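Abhydrolase domain-containing protein (Exiguobacterium antarcticum, PDB 5H3H) is an esterase of the alpha/beta hydrolase fold that probably also acts as a perhydrolase, hydrolysing esters and handling peracids such as peracetic acid. Local coordinates at residues 120-125 with 229-234; 164-169 with 251-256; 212-217 with 238-243; 218-223 with 246-251. All coordinates share one frame; numbering follows the deposited sequence.

Interaction 1. Residues 120-125 with 229-234; sequences AGAAAP and EVMHEN
With CG of M231 anti to its carbonyl carbon (chi1 -76°), the next torsion extended and a bend only at chi3 (-75°), the side chain leaves the helix almost straight and turns its methyl end into the loop 120-125. The thioether lies among small groups: M231 SD is 4.0 Å from CB of A122 and an equal 4.0 Å from CB of A124. Alanine suits both positions, since a lone methyl lets the long, flexible methionine come close to the loop backbone. The same sulfur approaches the backbone, M231 SD standing 3.6 Å from A124 O. That carbonyl is buried by this contact with no polar partner in the model, the M231 side chain lying against it.

Farther out, CG and CD of P125 meet the helix. V230 holds CG1 anti to its backbone N (chi1 168°), which brings V230 CG1 to 3.5 Å from P125 CG, while P125 CD rests 3.8 Å from M231 CG. The peptide bond before P125 is cis, a form that proline adopts more readily than other residues. The side-chain contacts are apolar, with one backbone carbonyl buried among them. They pack helix 225-234 against the loop that follows strand 114-120, where A120 bonds through its backbone to G94 of strand 90-95 and to S96 just after it, and G121 to M215 of strand 211-217.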
loop_
_atom_site.group_PDB
_atom_site.type_symbol
_atom_site.label_atom_id
_atom_site.label_comp_id
_atom_site.label_asym_id
_atom_site.label_seq_id
_atom_site.Cartn_x
_atom_site.Cartn_y
_atom_site.Cartn_z
ATOM N N ALA B 120 20.828 -3.357 1.440
ATOM C CA ALA B 120 22.295 -3.429 1.546
ATOM C C ALA B 120 22.615 -3.483 3.022
ATOM O O ALA B 120 22.352 -2.550 3.718
ATOM C CB ALA B 120 22.975 -2.229 0.896
ATOM N N GLY B 121 23.116 -4.625 3.527
ATOM C CA GLY B 121 23.360 -4.782 4.945
ATOM C C GLY B 121 22.148 -4.470 5.813
ATOM O O GLY B 121 22.278 -3.951 6.891
ATOM N N ALA B 122 20.929 -4.732 5.330
ATOM C CA ALA B 122 19.738 -4.176 5.932
ATOM C C ALA B 122 19.431 -4.725 7.340
ATOM O O ALA B 122 19.618 -5.922 7.618
ATOM C CB ALA B 122 18.535 -4.408 5.025
ATOM N N ALA B 123 18.910 -3.837 8.174
ATOM C CA ALA B 123 18.401 -4.164 9.505
ATOM C C ALA B 123 16.985 -4.721 9.392
ATOM O O ALA B 123 15.998 -4.127 9.809
ATOM C CB ALA B 123 18.438 -2.949 10.393
ATOM N N ALA B 124 16.893 -5.896 8.824
ATOM C CA ALA B 124 15.572 -6.489 8.535
ATOM C C ALA B 124 15.688 -7.985 8.376
ATOM O O ALA B 124 16.739 -8.445 7.975
ATOM C CB ALA B 124 14.940 -5.881 7.295
ATOM N N PRO B 125 14.612 -8.718 8.685
ATOM C CA PRO B 125 13.299 -8.152 9.167
ATOM C C PRO B 125 13.223 -7.602 10.584
ATOM O O PRO B 125 12.227 -6.912 10.925
ATOM C CB PRO B 125 12.326 -9.359 9.073
ATOM C CG PRO B 125 13.191 -10.555 8.821
ATOM C CD PRO B 125 14.406 -10.038 8.061
ATOM N N GLU B 229 19.973 -14.125 4.710
ATOM C CA GLU B 229 19.317 -15.401 4.424
ATOM C C GLU B 229 17.813 -15.335 4.663
ATOM O O GLU B 229 17.022 -15.839 3.881
ATOM C CB GLU B 229 20.001 -16.521 5.233
ATOM C CG GLU B 229 21.366 -16.869 4.641
ATOM C CD GLU B 229 22.250 -17.805 5.483
ATOM O OE1 GLU B 229 21.979 -18.013 6.686
ATOM O OE2 GLU B 229 23.251 -18.307 4.931
ATOM N N VAL B 230 17.406 -14.686 5.726
ATOM C CA VAL B 230 15.999 -14.598 6.055
ATOM C C VAL B 230 15.257 -13.751 5.012
ATOM O O VAL B 230 14.183 -14.141 4.509
ATOM C CB VAL B 230 15.790 -14.113 7.476
ATOM C CG1 VAL B 230 14.329 -13.731 7.738
ATOM C CG2 VAL B 230 16.204 -15.221 8.437
ATOM N N MET B 231 15.869 -12.647 4.627
ATOM C CA MET B 231 15.257 -11.774 3.644
ATOM C C MET B 231 15.100 -12.443 2.305
ATOM O O MET B 231 14.066 -12.274 1.684
ATOM C CB MET B 231 16.051 -10.497 3.477
ATOM C CG MET B 231 15.846 -9.526 4.603
ATOM S SD MET B 231 16.768 -7.959 4.359
ATOM C CE MET B 231 18.464 -8.427 4.721
ATOM N N HIS B 232 16.139 -13.172 1.874
ATOM C CA HIS B 232 16.183 -13.875 0.585
ATOM C C HIS B 232 15.107 -14.992 0.519
ATOM O O HIS B 232 14.569 -15.280 -0.560
ATOM C CB HIS B 232 17.608 -14.445 0.351
ATOM C CG HIS B 232 17.871 -14.982 -1.034
ATOM N ND1 HIS B 232 18.504 -16.184 -1.261
ATOM C CD2 HIS B 232 17.662 -14.447 -2.258
ATOM C CE1 HIS B 232 18.626 -16.387 -2.560
ATOM N NE2 HIS B 232 18.111 -15.350 -3.185
ATOM N N GLU B 233 14.826 -15.626 1.649
ATOM C CA GLU B 233 13.844 -16.684 1.671
ATOM C C GLU B 233 12.433 -16.119 1.540
ATOM O O GLU B 233 11.601 -16.728 0.864
ATOM C CB GLU B 233 13.958 -17.565 2.930
ATOM C CG GLU B 233 14.921 -18.720 2.723
ATOM C CD GLU B 233 14.707 -19.842 3.708
ATOM O OE1 GLU B 233 14.527 -21.014 3.281
ATOM O OE2 GLU B 233 14.722 -19.533 4.916
ATOM N N ASN B 234 12.204 -14.954 2.136
ATOM C CA ASN B 234 10.870 -14.406 2.333
ATOM C C ASN B 234 10.411 -13.318 1.364
ATOM O O ASN B 234 9.190 -13.065 1.252
ATOM C CB ASN B 234 10.702 -13.930 3.796
ATOM C CG ASN B 234 10.683 -15.104 4.772
ATOM O OD1 ASN B 234 9.742 -15.884 4.771
ATOM N ND2 ASN B 234 11.740 -15.252 5.587
#

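Interaction 2. Residues 164-169 with 251-256; sequences FFAKEH and FLDERE
Here the short helix 250-253 that follows the histidine loop of the alpha/beta hydrolase fold meets the chain leaving helix 153-164, and the carboxylate of D253 is the hub. D253 OD2 takes the backbone N-H of A166 on the syn lone pair, 2.8 Å away and almost straight at 173°. D253 OD1 accepts twice, in both cases from above the carboxylate plane: from K167 N and, at 2.9 Å, from H169 NE2. The imidazole and carboxylate planes are 23° apart, and D253 OD1 lies close to the plane of the H169 ring. An aspartate is short enough to be held by two consecutive backbone N-H groups and still reach a side chain; OD2 also receives G247 N, which ties the hub to the histidine loop.

The H169 ring is also met by L252, whose CB sits over one face in a CH-pi contact, 4.2 Å from the ring centroid. Beyond it the aromatic rings take over. L252 CD1 comes obliquely to the F165 ring, 3.7 Å from F165 CE1, and F165 in turn has CD1 of F164 over a face. The F164 and F251 side chains cross at about a right angle, F251 CE2 lying in the plane of the F164 ring at its edge. F164 also lines the peracid pocket and meets H248 edge-to-face, so this packing reaches the ligand. At the exposed end, K167 bends at chi3 and brings K167 NZ to 2.7 Å from D253 O, in the plane of that carbonyl.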
loop_
_atom_site.group_PDB
_atom_site.type_symbol
_atom_site.label_atom_id
_atom_site.label_comp_id
_atom_site.label_asym_id
_atom_site.label_seq_id
_atom_site.Cartn_x
_atom_site.Cartn_y
_atom_site.Cartn_z
ATOM N N PHE B 164 32.215 -1.919 12.413
ATOM C CA PHE B 164 31.475 -1.511 11.192
ATOM C C PHE B 164 32.156 -2.027 9.945
ATOM O O PHE B 164 31.489 -2.341 8.969
ATOM C CB PHE B 164 31.401 0.022 11.162
ATOM C CG PHE B 164 30.293 0.591 10.310
ATOM C CD1 PHE B 164 30.410 0.625 8.951
ATOM C CD2 PHE B 164 29.146 1.109 10.892
ATOM C CE1 PHE B 164 29.374 1.153 8.181
ATOM C CE2 PHE B 164 28.133 1.664 10.127
ATOM C CZ PHE B 164 28.256 1.683 8.791
ATOM N N PHE B 165 33.485 -2.167 9.970
ATOM C CA PHE B 165 34.264 -2.456 8.767
ATOM C C PHE B 165 35.080 -3.694 9.017
ATOM O O PHE B 165 35.547 -3.911 10.117
ATOM C CB PHE B 165 35.178 -1.290 8.394
ATOM C CG PHE B 165 34.447 -0.032 8.030
ATOM C CD1 PHE B 165 33.717 0.037 6.856
ATOM C CD2 PHE B 165 34.460 1.077 8.890
ATOM C CE1 PHE B 165 33.005 1.211 6.518
ATOM C CE2 PHE B 165 33.753 2.236 8.560
ATOM C CZ PHE B 165 33.029 2.297 7.370
ATOM N N ALA B 166 35.231 -4.509 7.993
ATOM C CA ALA B 166 36.062 -5.711 8.120
ATOM C C ALA B 166 37.547 -5.364 7.981
ATOM O O ALA B 166 38.397 -6.049 8.533
ATOM C CB ALA B 166 35.647 -6.745 7.085
ATOM N N LYS B 167 37.854 -4.324 7.210
ATOM C CA LYS B 167 39.235 -3.905 6.973
ATOM C C LYS B 167 39.561 -2.624 7.720
ATOM O O LYS B 167 38.659 -1.810 8.034
ATOM C CB LYS B 167 39.481 -3.763 5.471
ATOM C CG LYS B 167 39.766 -5.105 4.843
ATOM C CD LYS B 167 39.962 -4.986 3.364
ATOM C CE LYS B 167 38.656 -5.186 2.620
ATOM N NZ LYS B 167 38.863 -5.027 1.151
ATOM N N GLU B 168 40.843 -2.462 8.052
ATOM C CA GLU B 168 41.310 -1.206 8.595
ATOM C C GLU B 168 41.505 -0.214 7.444
ATOM O O GLU B 168 42.383 -0.360 6.657
ATOM C CB GLU B 168 42.593 -1.368 9.396
ATOM C CG GLU B 168 42.350 -1.639 10.885
ATOM C CD GLU B 168 43.660 -1.721 11.671
ATOM O OE1 GLU B 168 43.844 -2.678 12.483
ATOM O OE2 GLU B 168 44.516 -0.832 11.439
ATOM N N HIS B 169 40.683 0.834 7.367
ATOM C CA HIS B 169 40.808 1.864 6.300
ATOM C C HIS B 169 41.704 3.002 6.790
ATOM O O HIS B 169 41.974 3.120 8.007
ATOM C CB HIS B 169 39.407 2.374 5.880
ATOM C CG HIS B 169 38.529 1.295 5.316
ATOM N ND1 HIS B 169 38.694 0.786 4.051
ATOM C CD2 HIS B 169 37.511 0.590 5.872
ATOM C CE1 HIS B 169 37.827 -0.192 3.851
ATOM N NE2 HIS B 169 37.095 -0.325 4.937
ATOM N N PHE B 251 30.307 -0.606 1.406
ATOM C CA PHE B 251 30.486 0.525 0.490
ATOM C C PHE B 251 31.917 1.080 0.510
ATOM O O PHE B 251 32.299 1.785 -0.428
ATOM C CB PHE B 251 29.430 1.573 0.761
ATOM C CG PHE B 251 29.470 2.116 2.146
ATOM C CD1 PHE B 251 30.303 3.174 2.461
ATOM C CD2 PHE B 251 28.633 1.596 3.120
ATOM C CE1 PHE B 251 30.369 3.695 3.768
ATOM C CE2 PHE B 251 28.697 2.096 4.413
ATOM C CZ PHE B 251 29.530 3.163 4.721
ATOM N N LEU B 252 32.707 0.745 1.543
ATOM C CA LEU B 252 34.144 0.926 1.571
ATOM C C LEU B 252 34.984 -0.367 1.608
ATOM O O LEU B 252 36.078 -0.391 1.050
ATOM C CB LEU B 252 34.518 1.741 2.801
ATOM C CG LEU B 252 33.919 3.116 3.023
ATOM C CD1 LEU B 252 34.548 3.684 4.289
ATOM C CD2 LEU B 252 34.151 4.036 1.838
ATOM N N ASP B 253 34.535 -1.413 2.310
ATOM C CA ASP B 253 35.284 -2.676 2.363
ATOM C C ASP B 253 35.498 -3.263 0.931
ATOM O O ASP B 253 36.600 -3.745 0.641
ATOM C CB ASP B 253 34.585 -3.747 3.252
ATOM C CG ASP B 253 34.808 -3.567 4.759
ATOM O OD1 ASP B 253 35.782 -2.944 5.208
ATOM O OD2 ASP B 253 34.016 -4.136 5.528
ATOM N N GLU B 254 34.466 -3.193 0.072
ATOM C CA GLU B 254 34.494 -3.653 -1.336
ATOM C C GLU B 254 33.865 -2.593 -2.211
ATOM O O GLU B 254 32.937 -2.827 -2.961
ATOM C CB GLU B 254 33.786 -5.027 -1.544
ATOM C CG GLU B 254 34.587 -6.249 -1.007
ATOM C CD GLU B 254 33.875 -7.633 -1.122
ATOM O OE1 GLU B 254 33.292 -8.132 -0.092
ATOM O OE2 GLU B 254 33.878 -8.221 -2.232
ATOM N N ARG B 255 34.423 -1.404 -2.094
ATOM C CA ARG B 255 33.924 -0.256 -2.775
ATOM C C ARG B 255 33.561 -0.494 -4.233
ATOM O O ARG B 255 32.441 -0.207 -4.655
ATOM C CB ARG B 255 34.912 0.903 -2.688
ATOM C CG ARG B 255 34.205 2.202 -3.099
ATOM C CD ARG B 255 34.947 3.212 -3.940
ATOM N NE ARG B 255 35.738 2.640 -5.030
ATOM C CZ ARG B 255 37.015 2.343 -4.899
ATOM N NH1 ARG B 255 37.613 2.522 -3.726
ATOM N NH2 ARG B 255 37.678 1.807 -5.913
ATOM N N GLU B 256 34.536 -0.952 -5.009
ATOM C CA GLU B 256 34.351 -1.175 -6.434
ATOM C C GLU B 256 33.271 -2.190 -6.768
ATOM O O GLU B 256 32.378 -1.920 -7.631
ATOM C CB GLU B 256 35.685 -1.578 -7.062
ATOM C CG GLU B 256 35.781 -1.248 -8.539
ATOM C CD GLU B 256 36.266 0.169 -8.790
ATOM O OE1 GLU B 256 36.027 1.057 -7.936
ATOM O OE2 GLU B 256 36.884 0.413 -9.853
#

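Interaction 3. Residues 212-217 with 238-243; sequences TLIMHG and SRLEVF
Five backbone hydrogen bonds join strands 212-217 and 239-243 in parallel register, L213 opposite R239 through G217 opposite F243. They alternate in direction: R239 N gives to T212 O, then I214 N to R239 O, and E241 N reaches I214 O at 2.8 Å, nearly along the C=O axis (175°). H216 N to E241 O is the longest at 3.3 Å.

The side chains alternate between the two faces. On one, M215 and F243 run side by side: M215 CG is 3.6 Å from F243 CE1, and M215 SD lies oblique to the F243 ring, 4.9 Å from its centroid, a Met-aromatic contact. On the other, I214 CG2 meets L240 CD1 at 3.9 Å; I214 also packs on L119 of strand 114-120 and L240 on H232 of helix 225-234, and branched aliphatic residues suit this apolar face.

Farther out, helix 255-267 packs on M215 and L213, and K257 makes a cation-pi contact with F243. Helix 225-234 lies over the face of H216 and L240, while H216 NE2 is bonded to C223 O. The strands and helix 225-234 form a beta-alpha-beta crossover, and strand 239-243 ends the sheet within this chain, as expected for the last strand of an alpha/beta hydrolase.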
loop_
_atom_site.group_PDB
_atom_site.type_symbol
_atom_site.label_atom_id
_atom_site.label_comp_id
_atom_site.label_asym_id
_atom_site.label_seq_id
_atom_site.Cartn_x
_atom_site.Cartn_y
_atom_site.Cartn_z
ATOM N N THR B 212 13.721 -7.379 -6.100
ATOM C CA THR B 212 14.699 -7.075 -5.050
ATOM C C THR B 212 16.105 -7.685 -5.259
ATOM O O THR B 212 16.259 -8.833 -5.755
ATOM C CB THR B 212 14.097 -7.427 -3.690
ATOM O OG1 THR B 212 12.766 -6.844 -3.646
ATOM C CG2 THR B 212 14.963 -6.872 -2.519
ATOM N N LEU B 213 17.119 -6.875 -4.922
ATOM C CA LEU B 213 18.496 -7.328 -4.743
ATOM C C LEU B 213 18.941 -7.113 -3.301
ATOM O O LEU B 213 18.861 -5.976 -2.808
ATOM C CB LEU B 213 19.417 -6.527 -5.625
ATOM C CG LEU B 213 20.906 -6.823 -5.435
ATOM C CD1 LEU B 213 21.143 -8.284 -5.824
ATOM C CD2 LEU B 213 21.773 -5.873 -6.243
ATOM N N ILE B 214 19.476 -8.187 -2.672
ATOM C CA ILE B 214 20.021 -8.154 -1.332
ATOM C C ILE B 214 21.542 -8.187 -1.494
ATOM O O ILE B 214 22.069 -9.103 -2.113
ATOM C CB ILE B 214 19.586 -9.388 -0.466
ATOM C CG1 ILE B 214 18.071 -9.671 -0.534
ATOM C CG2 ILE B 214 20.070 -9.255 0.989
ATOM C CD1 ILE B 214 17.233 -8.481 -0.192
ATOM N N MET B 215 22.210 -7.204 -0.904
ATOM C CA MET B 215 23.659 -7.087 -0.897
ATOM C C MET B 215 24.020 -7.194 0.592
ATOM O O MET B 215 23.447 -6.432 1.417
ATOM C CB MET B 215 24.084 -5.706 -1.486
ATOM C CG MET B 215 24.225 -5.682 -2.997
ATOM S SD MET B 215 25.023 -4.228 -3.775
ATOM C CE MET B 215 23.571 -3.316 -3.719
ATOM N N HIS B 216 24.933 -8.118 0.982
ATOM C CA HIS B 216 25.262 -8.207 2.404
ATOM C C HIS B 216 26.670 -8.808 2.612
ATOM O O HIS B 216 27.067 -9.730 1.881
ATOM C CB HIS B 216 24.231 -9.066 3.094
ATOM C CG HIS B 216 23.939 -8.675 4.491
ATOM N ND1 HIS B 216 22.719 -8.177 4.854
ATOM C CD2 HIS B 216 24.660 -8.793 5.630
ATOM C CE1 HIS B 216 22.702 -7.976 6.165
ATOM N NE2 HIS B 216 23.880 -8.335 6.652
ATOM N N GLY B 217 27.395 -8.225 3.572
ATOM C CA GLY B 217 28.734 -8.676 3.987
ATOM C C GLY B 217 28.698 -9.973 4.784
ATOM O O GLY B 217 27.941 -10.109 5.768
ATOM N N SER B 238 13.624 -12.104 -4.856
ATOM C CA SER B 238 14.910 -11.479 -4.472
ATOM C C SER B 238 16.172 -12.244 -4.931
ATOM O O SER B 238 16.217 -13.469 -4.831
ATOM C CB SER B 238 14.984 -11.277 -2.954
ATOM O OG SER B 238 14.953 -12.501 -2.224
ATOM N N ARG B 239 17.173 -11.524 -5.432
ATOM C CA ARG B 239 18.530 -12.062 -5.653
ATOM C C ARG B 239 19.417 -11.734 -4.466
ATOM O O ARG B 239 19.197 -10.746 -3.788
ATOM C CB ARG B 239 19.166 -11.459 -6.889
ATOM C CG ARG B 239 18.314 -11.611 -8.150
ATOM C CD ARG B 239 19.038 -11.170 -9.421
ATOM N NE ARG B 239 18.552 -11.919 -10.592
ATOM C CZ ARG B 239 17.443 -11.652 -11.294
ATOM N NH1 ARG B 239 16.661 -10.618 -10.974
ATOM N NH2 ARG B 239 17.108 -12.429 -12.334
ATOM N N LEU B 240 20.438 -12.539 -4.232
ATOM C CA LEU B 240 21.372 -12.288 -3.123
ATOM C C LEU B 240 22.785 -12.218 -3.654
ATOM O O LEU B 240 23.249 -13.185 -4.250
ATOM C CB LEU B 240 21.289 -13.428 -2.121
ATOM C CG LEU B 240 22.380 -13.485 -1.045
ATOM C CD1 LEU B 240 22.314 -12.202 -0.207
ATOM C CD2 LEU B 240 22.245 -14.734 -0.182
ATOM N N GLU B 241 23.478 -11.092 -3.435
ATOM C CA GLU B 241 24.915 -11.005 -3.704
ATOM C C GLU B 241 25.715 -10.874 -2.400
ATOM O O GLU B 241 25.618 -9.874 -1.709
ATOM C CB GLU B 241 25.264 -9.841 -4.639
ATOM C CG GLU B 241 25.365 -10.231 -6.130
ATOM C CD GLU B 241 26.623 -11.018 -6.574
ATOM O OE1 GLU B 241 27.763 -10.759 -6.113
ATOM O OE2 GLU B 241 26.473 -11.894 -7.446
ATOM N N VAL B 242 26.558 -11.862 -2.131
ATOM C CA VAL B 242 27.302 -11.982 -0.897
ATOM C C VAL B 242 28.612 -11.232 -1.121
ATOM O O VAL B 242 29.337 -11.480 -2.076
ATOM C CB VAL B 242 27.587 -13.472 -0.578
ATOM C CG1 VAL B 242 28.335 -13.650 0.747
ATOM C CG2 VAL B 242 26.279 -14.282 -0.544
ATOM N N PHE B 243 28.954 -10.389 -0.169
ATOM C CA PHE B 243 30.185 -9.670 -0.185
ATOM C C PHE B 243 31.121 -10.421 0.750
ATOM O O PHE B 243 31.004 -10.330 1.960
ATOM C CB PHE B 243 29.938 -8.186 0.145
ATOM C CG PHE B 243 29.358 -7.444 -1.040
ATOM C CD1 PHE B 243 28.054 -7.682 -1.445
ATOM C CD2 PHE B 243 30.132 -6.623 -1.799
ATOM C CE1 PHE B 243 27.517 -7.064 -2.572
ATOM C CE2 PHE B 243 29.616 -6.011 -2.935
ATOM C CZ PHE B 243 28.290 -6.214 -3.299
#

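Interaction 4. Residues 218-223 with 246-251; sequences KKDQVC and SGHGMF. With F50 (ethaneperoxoic acid), chain D.
The two loops run closest at D220 and G247, whose CA atoms are 3.8 Å apart, and K219 N binds S246 O at 3.0 Å. One water accepts from both Q221 N and H248 N.

D220 and H248 lie side by side and point the same way, each with CG anti to its backbone N (chi1 -171° and -169°). H248 ND1 gives its hydrogen to D220 OD2 at 2.9 Å, close to the imidazole plane but above that of the carboxylate. The other oxygen, OD1, takes V222 N on its anti lone pair, forming an Asx turn, and also C223 N, one residue further on, as an Asx motif; together they limit the carboxylate's rotation. V222 CB sits over the centre of one ring face, 3.7 Å from the H248 centroid, and this beta-branched side chain restricts the ring's tilt.

At the far edge H248 NE2 donates to OXT of the peracid, 2.8 Å away and nearly straight at 175°. With S96 on the probable nucleophile elbow, this matches a Ser-His-Asp triad, whose carboxylate would orient the imidazole and raise its basicity. If both ring N-H groups are present, H248 would be an imidazolium in this complex, stabilised by D220.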
loop_
_atom_site.group_PDB
_atom_site.type_symbol
_atom_site.label_atom_id
_atom_site.label_comp_id
_atom_site.label_asym_id
_atom_site.label_seq_id
_atom_site.Cartn_x
_atom_site.Cartn_y
_atom_site.Cartn_z
ATOM N N LYS B 218 29.541 -10.924 4.375
ATOM C CA LYS B 218 29.637 -12.173 5.097
ATOM C C LYS B 218 30.096 -11.909 6.531
ATOM O O LYS B 218 29.612 -12.579 7.447
ATOM C CB LYS B 218 30.580 -13.155 4.372
ATOM C CG LYS B 218 30.343 -14.608 4.740
ATOM C CD LYS B 218 28.932 -15.067 4.340
ATOM C CE LYS B 218 28.770 -16.590 4.341
ATOM N NZ LYS B 218 29.280 -17.217 5.603
ATOM N N LYS B 219 30.945 -10.876 6.730
ATOM C CA LYS B 219 31.514 -10.547 8.030
ATOM C C LYS B 219 30.875 -9.424 8.847
ATOM O O LYS B 219 31.483 -8.916 9.773
ATOM C CB LYS B 219 33.021 -10.304 7.885
ATOM C CG LYS B 219 33.708 -11.405 7.139
ATOM C CD LYS B 219 35.220 -11.278 7.275
ATOM C CE LYS B 219 35.852 -10.700 6.027
ATOM N NZ LYS B 219 37.167 -10.077 6.333
ATOM N N ASP B 220 29.614 -9.085 8.553
ATOM C CA ASP B 220 28.938 -8.002 9.197
ATOM C C ASP B 220 28.674 -8.372 10.660
ATOM O O ASP B 220 28.034 -9.380 10.942
ATOM C CB ASP B 220 27.666 -7.766 8.382
ATOM C CG ASP B 220 26.944 -6.568 8.751
ATOM O OD1 ASP B 220 27.143 -6.018 9.885
ATOM O OD2 ASP B 220 26.072 -6.151 7.872
ATOM N N GLN B 221 29.199 -7.572 11.582
ATOM C CA GLN B 221 29.017 -7.773 13.001
ATOM C C GLN B 221 27.832 -6.959 13.498
ATOM O O GLN B 221 27.383 -7.115 14.617
ATOM C CB GLN B 221 30.303 -7.384 13.753
ATOM C CG GLN B 221 31.546 -8.057 13.182
ATOM C CD GLN B 221 32.808 -7.893 14.021
ATOM O OE1 GLN B 221 32.857 -7.114 14.956
ATOM N NE2 GLN B 221 33.832 -8.635 13.679
ATOM N N VAL B 222 27.347 -6.042 12.671
ATOM C CA VAL B 222 26.272 -5.144 13.061
ATOM C C VAL B 222 24.873 -5.756 12.764
ATOM O O VAL B 222 24.022 -5.831 13.662
ATOM C CB VAL B 222 26.455 -3.806 12.320
ATOM C CG1 VAL B 222 25.289 -2.887 12.610
ATOM C CG2 VAL B 222 27.767 -3.139 12.754
ATOM N N CYS B 223 24.670 -6.089 11.475
ATOM C CA CYS B 223 23.587 -6.868 10.957
ATOM C C CYS B 223 24.161 -8.197 10.453
ATOM O O CYS B 223 24.745 -8.294 9.384
ATOM C CB CYS B 223 22.895 -6.154 9.796
ATOM S SG CYS B 223 22.072 -4.659 10.307
ATOM N N SER B 246 33.605 -8.322 3.128
ATOM C CA SER B 246 33.057 -7.122 3.737
ATOM C C SER B 246 32.365 -7.386 5.031
ATOM O O SER B 246 31.714 -8.406 5.203
ATOM C CB SER B 246 32.020 -6.458 2.806
ATOM O OG SER B 246 32.638 -6.103 1.595
ATOM N N GLY B 247 32.476 -6.413 5.909
ATOM C CA GLY B 247 31.657 -6.308 7.063
ATOM C C GLY B 247 30.393 -5.542 6.685
ATOM O O GLY B 247 29.865 -5.609 5.545
ATOM N N HIS B 248 29.942 -4.782 7.645
ATOM C CA HIS B 248 28.732 -3.983 7.489
ATOM C C HIS B 248 28.959 -2.948 6.396
ATOM O O HIS B 248 28.224 -2.913 5.417
ATOM C CB HIS B 248 28.432 -3.341 8.798
ATOM C CG HIS B 248 27.087 -2.707 8.879
ATOM N ND1 HIS B 248 25.953 -3.338 8.432
ATOM C CD2 HIS B 248 26.680 -1.543 9.435
ATOM C CE1 HIS B 248 24.902 -2.583 8.689
ATOM N NE2 HIS B 248 25.303 -1.503 9.336
ATOM N N GLY B 249 30.068 -2.253 6.483
ATOM C CA GLY B 249 30.365 -1.175 5.560
ATOM C C GLY B 249 30.900 -1.622 4.245
ATOM O O GLY B 249 32.000 -1.239 3.884
ATOM N N MET B 250 30.121 -2.404 3.472
ATOM C CA MET B 250 30.638 -2.849 2.178
ATOM C C MET B 250 30.972 -1.741 1.220
ATOM O O MET B 250 31.769 -1.915 0.294
ATOM C CB MET B 250 29.758 -3.863 1.498
ATOM C CG MET B 250 28.294 -3.580 1.350
ATOM S SD MET B 250 27.326 -5.148 1.439
ATOM C CE MET B 250 26.068 -4.337 2.389
ATOM N N PHE B 251 30.307 -0.606 1.406
ATOM C CA PHE B 251 30.486 0.525 0.490
ATOM C C PHE B 251 31.917 1.080 0.510
ATOM O O PHE B 251 32.299 1.785 -0.428
ATOM C CB PHE B 251 29.430 1.573 0.761
ATOM C CG PHE B 251 29.470 2.116 2.146
ATOM C CD1 PHE B 251 30.303 3.174 2.461
ATOM C CD2 PHE B 251 28.633 1.596 3.120
ATOM C CE1 PHE B 251 30.369 3.695 3.768
ATOM C CE2 PHE B 251 28.697 2.096 4.413
ATOM C CZ PHE B 251 29.530 3.163 4.721
HETATM C C F50 D . 22.439 0.551 11.130
HETATM O OX1 F50 D . 24.398 1.654 9.905
HETATM O O F50 D . 21.579 1.251 10.638
HETATM O OXT F50 D . 23.742 0.502 10.444
HETATM C CH3 F50 D . 22.163 -0.235 12.382
HETATM O O HOH W 1 31.128 -5.478 10.362
#

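Overall arrangement
Interaction 4 carries the probable catalytic histidine and aspartate, and the other three each touch it. Interaction 3 supplies the strand ends from which its loops emerge: F243 O binds K218 N, and G217 N packs 3.7 Å from M250 SD. Interaction 2, its centre about 8 Å from that of interaction 4, shares F251 with it; E254 OE1 lies 2.7 Å from S246 OG, a probable hydrogen bond, and F164 O packs 3.2 Å from H248 CB. Interaction 1 has its centre about 13 Å from that of interaction 4; G121 O stands 3.5 Å from H248 CE1, and the side chain of A122 is about 9 Å from the ligand. Interactions 1 and 2 do not touch, their nearest atoms being about 7 Å apart.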